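Local structure of putative endoribonuclease (Klebsiella pneumoniae, 3LYB) at residues B[17-21]-B[22-26]; B[60-63]-B[64-68]; B[105-108]-B[109-113]; B[130-134]-B[135-139]. The protein probably acts as an endoribonuclease of the L-PSP (YjgF-like) family, cleaving RNA. All blocks are in the same frame, centred on the assembly; numbering follows the deposited sequence.

Interaction 1. Residues B[17-21]-B[22-26]; sequences WRRAG and DFIFL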
loop_
_atom_site.group_PDB
_atom_site.type_symbol
_atom_site.label_atom_id
_atom_site.label_comp_id
_atom_site.label_asym_id
_atom_site.label_seq_id
_atom_site.Cartn_x
_atom_site.Cartn_y
_atom_site.Cartn_z
ATOM N N TRP B 17 6.033 -29.200 27.009
ATOM C CA TRP B 17 6.224 -28.517 28.301
ATOM C C TRP B 17 7.547 -28.873 28.977
ATOM O O TRP B 17 8.293 -29.732 28.515
ATOM C CB TRP B 17 5.059 -28.765 29.264
ATOM C CG TRP B 17 4.733 -30.214 29.534
ATOM C CD1 TRP B 17 3.970 -31.047 28.754
ATOM C CD2 TRP B 17 5.119 -30.986 30.677
ATOM N NE1 TRP B 17 3.866 -32.285 29.340
ATOM C CE2 TRP B 17 4.565 -32.277 30.518
ATOM C CE3 TRP B 17 5.892 -30.720 31.815
ATOM C CZ2 TRP B 17 4.758 -33.298 31.457
ATOM C CZ3 TRP B 17 6.085 -31.741 32.750
ATOM C CH2 TRP B 17 5.520 -33.009 32.564
ATOM N N ARG B 18 7.823 -28.190 30.080
ATOM C CA ARG B 18 9.074 -28.334 30.816
ATOM C C ARG B 18 8.883 -27.839 32.237
ATOM O O ARG B 18 8.272 -26.783 32.452
ATOM C CB ARG B 18 10.187 -27.520 30.146
ATOM C CG ARG B 18 11.554 -27.680 30.768
ATOM C CD ARG B 18 12.181 -28.979 30.317
ATOM N NE ARG B 18 12.592 -28.906 28.918
ATOM C CZ ARG B 18 13.827 -28.608 28.525
ATOM N NH1 ARG B 18 14.774 -28.362 29.429
ATOM N NH2 ARG B 18 14.118 -28.561 27.227
ATOM N N ARG B 19 9.406 -28.614 33.192
ATOM C CA ARG B 19 9.393 -28.255 34.610
ATOM C C ARG B 19 10.698 -27.576 35.018
ATOM O O ARG B 19 11.769 -27.907 34.508
ATOM C CB ARG B 19 9.124 -29.478 35.488
ATOM C CG ARG B 19 9.213 -29.200 36.990
ATOM C CD ARG B 19 8.693 -30.358 37.830
ATOM N NE ARG B 19 7.238 -30.354 37.982
ATOM C CZ ARG B 19 6.578 -29.524 38.786
ATOM N NH1 ARG B 19 7.231 -28.611 39.511
ATOM N NH2 ARG B 19 5.261 -29.596 38.860
ATOM N N ALA B 20 10.576 -26.599 35.914
ATOM C CA ALA B 20 11.708 -25.871 36.470
ATOM C C ALA B 20 11.298 -25.342 37.838
ATOM O O ALA B 20 10.530 -24.368 37.939
ATOM C CB ALA B 20 12.120 -24.732 35.551
ATOM N N GLY B 21 11.798 -25.996 38.888
ATOM C CA GLY B 21 11.317 -25.743 40.241
ATOM C C GLY B 21 9.834 -26.064 40.281
ATOM O O GLY B 21 9.389 -27.093 39.749
ATOM N N ASP B 22 9.066 -25.161 40.881
ATOM C CA ASP B 22 7.630 -25.354 41.050
ATOM C C ASP B 22 6.842 -24.938 39.797
ATOM O O ASP B 22 5.591 -24.937 39.780
ATOM C CB ASP B 22 7.153 -24.579 42.282
ATOM C CG ASP B 22 7.902 -24.988 43.558
ATOM O OD1 ASP B 22 7.971 -26.193 43.880
ATOM O OD2 ASP B 22 8.435 -24.100 44.247
ATOM N N PHE B 23 7.583 -24.613 38.740
ATOM C CA PHE B 23 7.005 -24.041 37.542
ATOM C C PHE B 23 7.020 -25.006 36.374
ATOM O O PHE B 23 7.939 -25.812 36.220
ATOM C CB PHE B 23 7.770 -22.783 37.136
ATOM C CG PHE B 23 7.439 -21.575 37.947
ATOM C CD1 PHE B 23 6.305 -20.823 37.667
ATOM C CD2 PHE B 23 8.286 -21.158 38.973
ATOM C CE1 PHE B 23 6.006 -19.682 38.408
ATOM C CE2 PHE B 23 8.001 -20.014 39.717
ATOM C CZ PHE B 23 6.857 -19.280 39.432
ATOM N N ILE B 24 5.996 -24.895 35.546
ATOM C CA ILE B 24 5.932 -25.600 34.293
ATOM C C ILE B 24 5.690 -24.578 33.200
ATOM O O ILE B 24 4.750 -23.773 33.279
ATOM C CB ILE B 24 4.815 -26.620 34.314
ATOM C CG1 ILE B 24 5.139 -27.683 35.363
ATOM C CG2 ILE B 24 4.598 -27.242 32.917
ATOM C CD1 ILE B 24 3.927 -28.267 35.988
ATOM N N PHE B 25 6.559 -24.609 32.194
ATOM C CA PHE B 25 6.482 -23.703 31.063
ATOM C C PHE B 25 5.981 -24.426 29.831
ATOM O O PHE B 25 6.525 -25.455 29.461
ATOM C CB PHE B 25 7.853 -23.106 30.793
ATOM C CG PHE B 25 8.362 -22.250 31.907
ATOM C CD1 PHE B 25 9.073 -22.812 32.969
ATOM C CD2 PHE B 25 8.132 -20.880 31.904
ATOM C CE1 PHE B 25 9.543 -22.019 34.018
ATOM C CE2 PHE B 25 8.597 -20.070 32.948
ATOM C CZ PHE B 25 9.305 -20.643 34.009
ATOM N N LEU B 26 4.933 -23.897 29.206
ATOM C CA LEU B 26 4.472 -24.448 27.934
ATOM C C LEU B 26 5.084 -23.698 26.776
ATOM O O LEU B 26 5.323 -22.504 26.855
ATOM C CB LEU B 26 2.943 -24.430 27.822
ATOM C CG LEU B 26 2.214 -25.637 28.413
ATOM C CD1 LEU B 26 2.257 -25.546 29.915
ATOM C CD2 LEU B 26 0.787 -25.708 27.971
#
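R19 turns its CG away from the backbone N (chi1 175°) and bends at chi3 (-83°), and these two rotations carry its guanidinium across the hairpin to I24 on the same face of the sheet. I24 CG1 lies over one face of the guanidinium, near its rim, and R19 NH2 comes within 3.4 Å of I24 CD1. At the edge of the same flat group, NH1 donates to G21 O over 2.6 Å, in the carbonyl plane and on a lone pair, so the arginine also grips the turn. W17 runs alongside I24 and points the same way, with the indole CE3 3.9 Å from I24 CG2. On the reverse face, beside R18 and F23, A20 CB meets the edge of the F25 ring, 4.0 Å from CE1. The backbone is a tight antiparallel hairpin closed by a type II' turn from A20 to F23, with G21 at positive phi. A20 N binds F23 O at 2.8 Å, F23 N returns to A20 O at 3.1 Å, and F25 N reaches R18 O at 2.8 Å; the bond from R18 N to F25 O is weak. Strand 23-26 continues the sheet onto strand 141-148, pairing I24 with V147 and L26 with A145, while R19 NH2 bonds L149 O. W17 and L26 rest on T83 of helix 60-85, and F25 packs on I95 of the second subunit.

Interaction 2. Residues B[60-63]-B[64-68]; sequences FSTD and AKQGP
A64 continues the helix by donating its backbone N to F60 O over 3.0 Å, the usual four-residue step. K65 repeats the step, its N bonded to S61 O at 3.2 Å. Its CG lies against that same oxygen, and a bend at chi2 sends the rest of the chain away from the helix, so that NZ bonds P135 O of the fourth subunit and forms a salt bridge with D105 of the fifth. Q66 carries the side-chain contact. Its N reaches T62 O at 2.9 Å, and its CG stands between the backbone N and the carbonyl carbon (chi1 56°), which turns the extended chain back toward D63. The two side chains run alongside each other, carboxylate and amide only 16° from coplanar, and NE2 gives D63 OD1 a hydrogen bond of 3.0 Å that lies in the amide plane. T62 CG2 flanks the amide, 4.0 Å from Q66 NE2. G67 N closes the next step onto D63 O at 2.7 Å. P68 has no N-H to offer, and the helix kinks at this point. This is the first part of long helix 60-85, joined to the loop before it because D63 OD1 also accepts from T57 N, D63 OD2 accepts from G58 N, and Q66 NE2 donates to G55 O. Q66 OE1 makes a weak bond to R112 of helix 107-115.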
loop_
_atom_site.group_PDB
_atom_site.type_symbol
_atom_site.label_atom_id
_atom_site.label_comp_id
_atom_site.label_asym_id
_atom_site.label_seq_id
_atom_site.Cartn_x
_atom_site.Cartn_y
_atom_site.Cartn_z
ATOM N N PHE B 60 -25.652 -18.827 8.619
ATOM C CA PHE B 60 -24.531 -19.198 7.804
ATOM C C PHE B 60 -23.412 -18.143 7.836
ATOM O O PHE B 60 -22.255 -18.467 8.098
ATOM C CB PHE B 60 -24.972 -19.485 6.368
ATOM C CG PHE B 60 -23.832 -19.760 5.467
ATOM C CD1 PHE B 60 -23.090 -20.943 5.614
ATOM C CD2 PHE B 60 -23.436 -18.813 4.526
ATOM C CE1 PHE B 60 -21.990 -21.200 4.807
ATOM C CE2 PHE B 60 -22.338 -19.054 3.708
ATOM C CZ PHE B 60 -21.610 -20.251 3.846
ATOM N N SER B 61 -23.778 -16.892 7.573
ATOM C CA SER B 61 -22.834 -15.811 7.391
ATOM C C SER B 61 -22.179 -15.396 8.685
ATOM O O SER B 61 -20.986 -15.085 8.703
ATOM C CB SER B 61 -23.534 -14.605 6.785
ATOM O OG SER B 61 -23.767 -14.812 5.412
ATOM N N THR B 62 -22.959 -15.376 9.763
ATOM C CA THR B 62 -22.426 -15.028 11.070
ATOM C C THR B 62 -21.413 -16.088 11.498
ATOM O O THR B 62 -20.312 -15.761 11.978
ATOM C CB THR B 62 -23.539 -14.897 12.131
ATOM O OG1 THR B 62 -24.465 -13.869 11.742
ATOM C CG2 THR B 62 -22.944 -14.520 13.487
ATOM N N ASP B 63 -21.787 -17.352 11.290
ATOM C CA ASP B 63 -20.962 -18.459 11.741
ATOM C C ASP B 63 -19.676 -18.531 10.933
ATOM O O ASP B 63 -18.626 -18.864 11.472
ATOM C CB ASP B 63 -21.733 -19.794 11.761
ATOM C CG ASP B 63 -22.621 -19.964 13.031
ATOM O OD1 ASP B 63 -22.579 -19.103 13.953
ATOM O OD2 ASP B 63 -23.370 -20.976 13.110
ATOM N N ALA B 64 -19.747 -18.183 9.654
ATOM C CA ALA B 64 -18.540 -18.106 8.830
ATOM C C ALA B 64 -17.568 -17.048 9.338
ATOM O O ALA B 64 -16.373 -17.283 9.365
ATOM C CB ALA B 64 -18.892 -17.840 7.383
ATOM N N LYS B 65 -18.090 -15.892 9.748
ATOM C CA LYS B 65 -17.271 -14.810 10.290
ATOM C C LYS B 65 -16.711 -15.061 11.701
ATOM O O LYS B 65 -15.537 -14.763 11.940
ATOM C CB LYS B 65 -18.043 -13.490 10.271
ATOM C CG LYS B 65 -18.316 -12.943 8.888
ATOM C CD LYS B 65 -17.028 -12.790 8.135
ATOM C CE LYS B 65 -17.214 -12.012 6.877
ATOM N NZ LYS B 65 -15.961 -12.040 6.061
ATOM N N GLN B 66 -17.522 -15.606 12.621
ATOM C CA GLN B 66 -17.072 -15.851 14.005
ATOM C C GLN B 66 -16.424 -17.216 14.229
ATOM O O GLN B 66 -15.591 -17.393 15.129
ATOM C CB GLN B 66 -18.193 -15.595 15.028
ATOM C CG GLN B 66 -19.476 -16.384 14.820
ATOM C CD GLN B 66 -20.373 -16.418 16.067
ATOM O OE1 GLN B 66 -20.131 -15.726 17.065
ATOM N NE2 GLN B 66 -21.398 -17.249 16.013
ATOM N N GLY B 67 -16.787 -18.171 13.385
ATOM C CA GLY B 67 -16.311 -19.546 13.502
ATOM C C GLY B 67 -14.821 -19.706 13.677
ATOM O O GLY B 67 -14.381 -20.439 14.574
ATOM N N PRO B 68 -14.016 -19.039 12.827
ATOM C CA PRO B 68 -12.586 -19.391 12.877
ATOM C C PRO B 68 -11.849 -18.951 14.152
ATOM O O PRO B 68 -11.069 -19.739 14.727
ATOM C CB PRO B 68 -12.025 -18.733 11.616
ATOM C CG PRO B 68 -13.237 -18.678 10.684
ATOM C CD PRO B 68 -14.350 -18.292 11.600
#

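Interaction 3. Residues B[105-108]-B[109-113]; sequences DHFP and YYSRV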
loop_
_atom_site.group_PDB
_atom_site.type_symbol
_atom_site.label_atom_id
_atom_site.label_comp_id
_atom_site.label_asym_id
_atom_site.label_seq_id
_atom_site.Cartn_x
_atom_site.Cartn_y
_atom_site.Cartn_z
ATOM N N ASP B 105 -9.190 -7.040 16.830
ATOM C CA ASP B 105 -10.620 -6.919 16.710
ATOM C C ASP B 105 -11.271 -8.253 17.074
ATOM O O ASP B 105 -12.460 -8.305 17.371
ATOM C CB ASP B 105 -11.023 -6.423 15.333
ATOM C CG ASP B 105 -10.662 -4.932 15.112
ATOM O OD1 ASP B 105 -10.367 -4.193 16.088
ATOM O OD2 ASP B 105 -10.680 -4.486 13.945
ATOM N N HIS B 106 -10.461 -9.306 17.088
ATOM C CA HIS B 106 -10.850 -10.653 17.456
ATOM C C HIS B 106 -10.892 -10.864 18.983
ATOM O O HIS B 106 -11.305 -11.920 19.468
ATOM C CB HIS B 106 -9.827 -11.637 16.880
ATOM C CG HIS B 106 -9.976 -11.908 15.415
ATOM N ND1 HIS B 106 -8.908 -12.257 14.617
ATOM C CD2 HIS B 106 -11.061 -11.903 14.605
ATOM C CE1 HIS B 106 -9.325 -12.457 13.378
ATOM N NE2 HIS B 106 -10.626 -12.249 13.346
ATOM N N PHE B 107 -10.441 -9.871 19.740
ATOM C CA PHE B 107 -10.346 -10.020 21.177
ATOM C C PHE B 107 -11.632 -10.396 21.926
ATOM O O PHE B 107 -11.610 -11.309 22.752
ATOM C CB PHE B 107 -9.722 -8.801 21.850
ATOM C CG PHE B 107 -9.502 -9.020 23.286
ATOM C CD1 PHE B 107 -8.483 -9.853 23.705
ATOM C CD2 PHE B 107 -10.378 -8.488 24.219
ATOM C CE1 PHE B 107 -8.298 -10.116 25.062
ATOM C CE2 PHE B 107 -10.212 -8.761 25.578
ATOM C CZ PHE B 107 -9.161 -9.574 25.997
ATOM N N PRO B 108 -12.745 -9.681 21.665
ATOM C CA PRO B 108 -14.027 -10.060 22.264
ATOM C C PRO B 108 -14.386 -11.538 22.076
ATOM O O PRO B 108 -14.966 -12.140 22.971
ATOM C CB PRO B 108 -15.026 -9.183 21.507
ATOM C CG PRO B 108 -14.233 -7.949 21.168
ATOM C CD PRO B 108 -12.851 -8.428 20.888
ATOM N N TYR B 109 -14.054 -12.116 20.932
ATOM C CA TYR B 109 -14.315 -13.537 20.703
ATOM C C TYR B 109 -13.449 -14.401 21.603
ATOM O O TYR B 109 -13.937 -15.340 22.241
ATOM C CB TYR B 109 -14.052 -13.927 19.251
ATOM C CG TYR B 109 -14.985 -13.291 18.278
ATOM C CD1 TYR B 109 -14.569 -12.223 17.485
ATOM C CD2 TYR B 109 -16.283 -13.744 18.144
ATOM C CE1 TYR B 109 -15.428 -11.630 16.561
ATOM C CE2 TYR B 109 -17.153 -13.157 17.226
ATOM C CZ TYR B 109 -16.718 -12.104 16.437
ATOM O OH TYR B 109 -17.576 -11.536 15.534
ATOM N N TYR B 110 -12.166 -14.096 21.645
ATOM C CA TYR B 110 -11.255 -14.865 22.459
ATOM C C TYR B 110 -11.637 -14.791 23.960
ATOM O O TYR B 110 -11.646 -15.798 24.679
ATOM C CB TYR B 110 -9.822 -14.357 22.238
ATOM C CG TYR B 110 -8.866 -14.968 23.201
ATOM C CD1 TYR B 110 -8.347 -16.248 22.972
ATOM C CD2 TYR B 110 -8.515 -14.295 24.373
ATOM C CE1 TYR B 110 -7.481 -16.845 23.877
ATOM C CE2 TYR B 110 -7.643 -14.871 25.283
ATOM C CZ TYR B 110 -7.144 -16.143 25.031
ATOM O OH TYR B 110 -6.288 -16.695 25.920
ATOM N N SER B 111 -11.934 -13.573 24.404
ATOM C CA SER B 111 -12.359 -13.283 25.759
ATOM C C SER B 111 -13.612 -14.076 26.157
ATOM O O SER B 111 -13.689 -14.556 27.265
ATOM C CB SER B 111 -12.596 -11.777 25.911
ATOM O OG SER B 111 -13.113 -11.477 27.190
ATOM N N ARG B 112 -14.582 -14.208 25.254
ATOM C CA ARG B 112 -15.750 -15.046 25.522
ATOM C C ARG B 112 -15.244 -16.445 25.887
ATOM O O ARG B 112 -15.555 -16.968 26.962
ATOM C CB ARG B 112 -16.710 -15.080 24.312
ATOM C CG ARG B 112 -17.733 -16.238 24.313
ATOM C CD ARG B 112 -18.570 -16.314 23.007
ATOM N NE ARG B 112 -19.309 -15.076 22.734
ATOM C CZ ARG B 112 -19.825 -14.717 21.555
ATOM N NH1 ARG B 112 -19.723 -15.490 20.486
ATOM N NH2 ARG B 112 -20.463 -13.569 21.450
ATOM N N VAL B 113 -14.423 -17.012 25.008
ATOM C CA VAL B 113 -13.900 -18.359 25.189
ATOM C C VAL B 113 -13.069 -18.516 26.462
ATOM O O VAL B 113 -13.188 -19.526 27.169
ATOM C CB VAL B 113 -13.092 -18.801 23.961
ATOM C CG1 VAL B 113 -12.633 -20.239 24.089
ATOM C CG2 VAL B 113 -13.939 -18.644 22.718
#
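F107 lays its ring beneath the CB of S111, one helical turn further on: the carbon sits over the ring face, 4.3 Å from the centroid and 27° off the normal, a CH-pi contact. The phenyl gets there because its CG is turned opposite the backbone N (chi1 -174°), which carries the ring forward along the helix to S111. Next to it, F107 CE1 touches Y110 CD2 at 4.2 Å, an oblique approach of two rings. Y109 leaves on another side of the helix and meets H106 O with its edge, in the ring plane, CD1 standing 3.8 Å from that oxygen. H106 O accepts from Y110 N at 3.2 Å and, weakly, from Y109 N. S111 N bonds F107 O at 2.8 Å, and R112 N follows onto P108 O at 3.1 Å. The polar ends look beyond the helix: Y110 OH bonds Q99 OE1 of strand 94-101, R112 NH1 bonds L54 O, and S111 OG bonds E59 OE1 of the fifth subunit. In that same interface P108 packs on Y109 of the fifth subunit, and Y109 on its P108. The chemistry thus divides in two: carbon surfaces and backbone bonds hold the turn together, while each of these side-chain polar groups finds its partner on another element or on a neighbouring subunit.

Interaction 4. Residues B[130-134]-B[135-139]; sequences VSEML and PDATV. With CA (calcium ion), chain G.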
loop_
_atom_site.group_PDB
_atom_site.type_symbol
_atom_site.label_atom_id
_atom_site.label_comp_id
_atom_site.label_asym_id
_atom_site.label_seq_id
_atom_site.Cartn_x
_atom_site.Cartn_y
_atom_site.Cartn_z
ATOM N N VAL B 130 0.400 -9.178 16.719
ATOM C CA VAL B 130 1.617 -9.365 15.933
ATOM C C VAL B 130 1.247 -9.592 14.467
ATOM O O VAL B 130 0.081 -9.604 14.134
ATOM C CB VAL B 130 2.483 -10.504 16.519
ATOM C CG1 VAL B 130 2.739 -10.255 18.037
ATOM C CG2 VAL B 130 1.829 -11.844 16.291
ATOM N N SER B 131 2.234 -9.771 13.597
ATOM C CA SER B 131 1.965 -9.934 12.173
ATOM C C SER B 131 1.541 -11.343 11.863
ATOM O O SER B 131 0.587 -11.552 11.141
ATOM C CB SER B 131 3.182 -9.597 11.320
ATOM O OG SER B 131 3.758 -8.351 11.693
ATOM N N GLU B 132 2.241 -12.329 12.397
ATOM C CA GLU B 132 2.002 -13.678 11.956
ATOM C C GLU B 132 2.451 -14.673 13.013
ATOM O O GLU B 132 3.312 -14.352 13.822
ATOM C CB GLU B 132 2.737 -13.912 10.631
ATOM C CG GLU B 132 2.103 -14.952 9.798
ATOM C CD GLU B 132 2.685 -15.052 8.414
ATOM O OE1 GLU B 132 2.811 -14.022 7.701
ATOM O OE2 GLU B 132 3.006 -16.190 8.020
HETATM N N MSE B 133 1.854 -15.870 13.005
HETATM C CA MSE B 133 2.361 -17.011 13.773
HETATM C C MSE B 133 2.576 -18.189 12.841
HETATM O O MSE B 133 2.107 -18.179 11.713
HETATM C CB MSE B 133 1.412 -17.406 14.903
HETATM C CG MSE B 133 1.319 -16.383 16.012
HETATM SE SE MSE B 133 0.144 -14.866 15.662
HETATM C CE MSE B 133 -1.596 -15.658 15.924
ATOM N N LEU B 134 3.330 -19.182 13.310
ATOM C CA LEU B 134 3.548 -20.425 12.586
ATOM C C LEU B 134 2.262 -21.226 12.564
ATOM O O LEU B 134 1.447 -21.111 13.487
ATOM C CB LEU B 134 4.608 -21.263 13.281
ATOM C CG LEU B 134 6.063 -20.862 13.078
ATOM C CD1 LEU B 134 6.944 -21.734 14.014
ATOM C CD2 LEU B 134 6.511 -20.979 11.618
ATOM N N PRO B 135 2.061 -22.049 11.523
ATOM C CA PRO B 135 2.918 -22.279 10.376
ATOM C C PRO B 135 2.589 -21.408 9.187
ATOM O O PRO B 135 3.324 -21.456 8.217
ATOM C CB PRO B 135 2.580 -23.721 10.004
ATOM C CG PRO B 135 1.148 -23.840 10.278
ATOM C CD PRO B 135 0.897 -22.961 11.509
ATOM N N ASP B 136 1.464 -20.684 9.238
ATOM C CA ASP B 136 1.050 -19.734 8.200
ATOM C C ASP B 136 0.073 -18.653 8.733
ATOM O O ASP B 136 -0.331 -18.678 9.915
ATOM C CB ASP B 136 0.488 -20.465 6.972
ATOM C CG ASP B 136 -0.971 -20.933 7.148
ATOM O OD1 ASP B 136 -1.794 -20.251 7.814
ATOM O OD2 ASP B 136 -1.318 -22.007 6.576
ATOM N N ALA B 137 -0.303 -17.733 7.838
ATOM C CA ALA B 137 -1.148 -16.593 8.156
ATOM C C ALA B 137 -2.571 -16.922 8.564
ATOM O O ALA B 137 -3.223 -16.076 9.135
ATOM C CB ALA B 137 -1.146 -15.540 7.013
ATOM N N THR B 138 -3.065 -18.119 8.287
ATOM C CA THR B 138 -4.413 -18.505 8.752
ATOM C C THR B 138 -4.526 -18.748 10.287
ATOM O O THR B 138 -5.651 -18.935 10.819
ATOM C CB THR B 138 -4.987 -19.771 8.004
ATOM O OG1 THR B 138 -4.207 -20.913 8.341
ATOM C CG2 THR B 138 -4.982 -19.582 6.475
ATOM N N VAL B 139 -3.396 -18.759 10.989
ATOM C CA VAL B 139 -3.437 -18.896 12.430
ATOM C C VAL B 139 -3.688 -17.521 13.068
ATOM O O VAL B 139 -2.883 -16.613 12.937
ATOM C CB VAL B 139 -2.147 -19.597 12.946
ATOM C CG1 VAL B 139 -1.893 -19.344 14.419
ATOM C CG2 VAL B 139 -2.207 -21.086 12.637
HETATM CA CA CA G . 3.773 -14.505 5.183
HETATM O O HOH W 1 1.312 -14.228 4.744
HETATM O O HOH W 2 5.230 -14.835 3.309
HETATM O O HOH W 3 4.227 -12.305 5.969
#
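L134 and P135 are joined by a cis peptide bond, which draws their CA atoms to 3.0 Å and sharply reverses the chain direction. The reversal brings V139 back over M133 and L134. M133, a selenomethionine, bends at chi2 and chi3 so that its side chain crosses that of V139 obliquely: CB is 3.9 Å from V139 CG1, and CE lies near the same methyl group. V139 CG2 also rests against the backbone, 3.8 Å from L134 O. On the other side of the strand E132 stretches out with its chain extended beyond CG, and its CD passes the CB of A137 at 4.1 Å. Its OE1 binds the calcium ion at 2.7 Å, and three waters are the other ligands seen, consistent with a largely hydrated ion held by one carboxylate oxygen. E132 and M133 pair antiparallel with a strand of the second subunit, while L134 and P135 pack on S61 and F60 of the sixth. In the returning chain D136 OD1 is gripped twice, by T138 N at 2.5 Å and by T138 OG1 at 2.6 Å, the hydroxyl meeting OD1 on its syn lone pair, the side of the other carboxylate oxygen. V139 N bonds D136 O to close the bend. The arrangement is an Asx turn set inside a type I beta turn from D136 to V139, following a cis-proline reversal between strands 132-133 and 141-148.

From the N terminus, interaction 1 closes the 17-26 hairpin at one edge of this chain's sheet. Interaction 2 then opens long helix 60-85, and interaction 3 forms the first turns of helix 107-115, the crossover between parallel strands 94-101 and 124-129. Interaction 4 folds the loop that leads into strand 141-148. All four follow in series; none nests or crosses. Interactions 2 and 3 touch directly, Q66 CB lying 3.4 Å from Y109 CE2, so the two helices meet there. Interaction 1 lies across the chain's centre from both, its centre about 37 Å from that of interaction 2. Interactions 1 and 4 both face the second subunit, and interactions 2 and 3 the fifth.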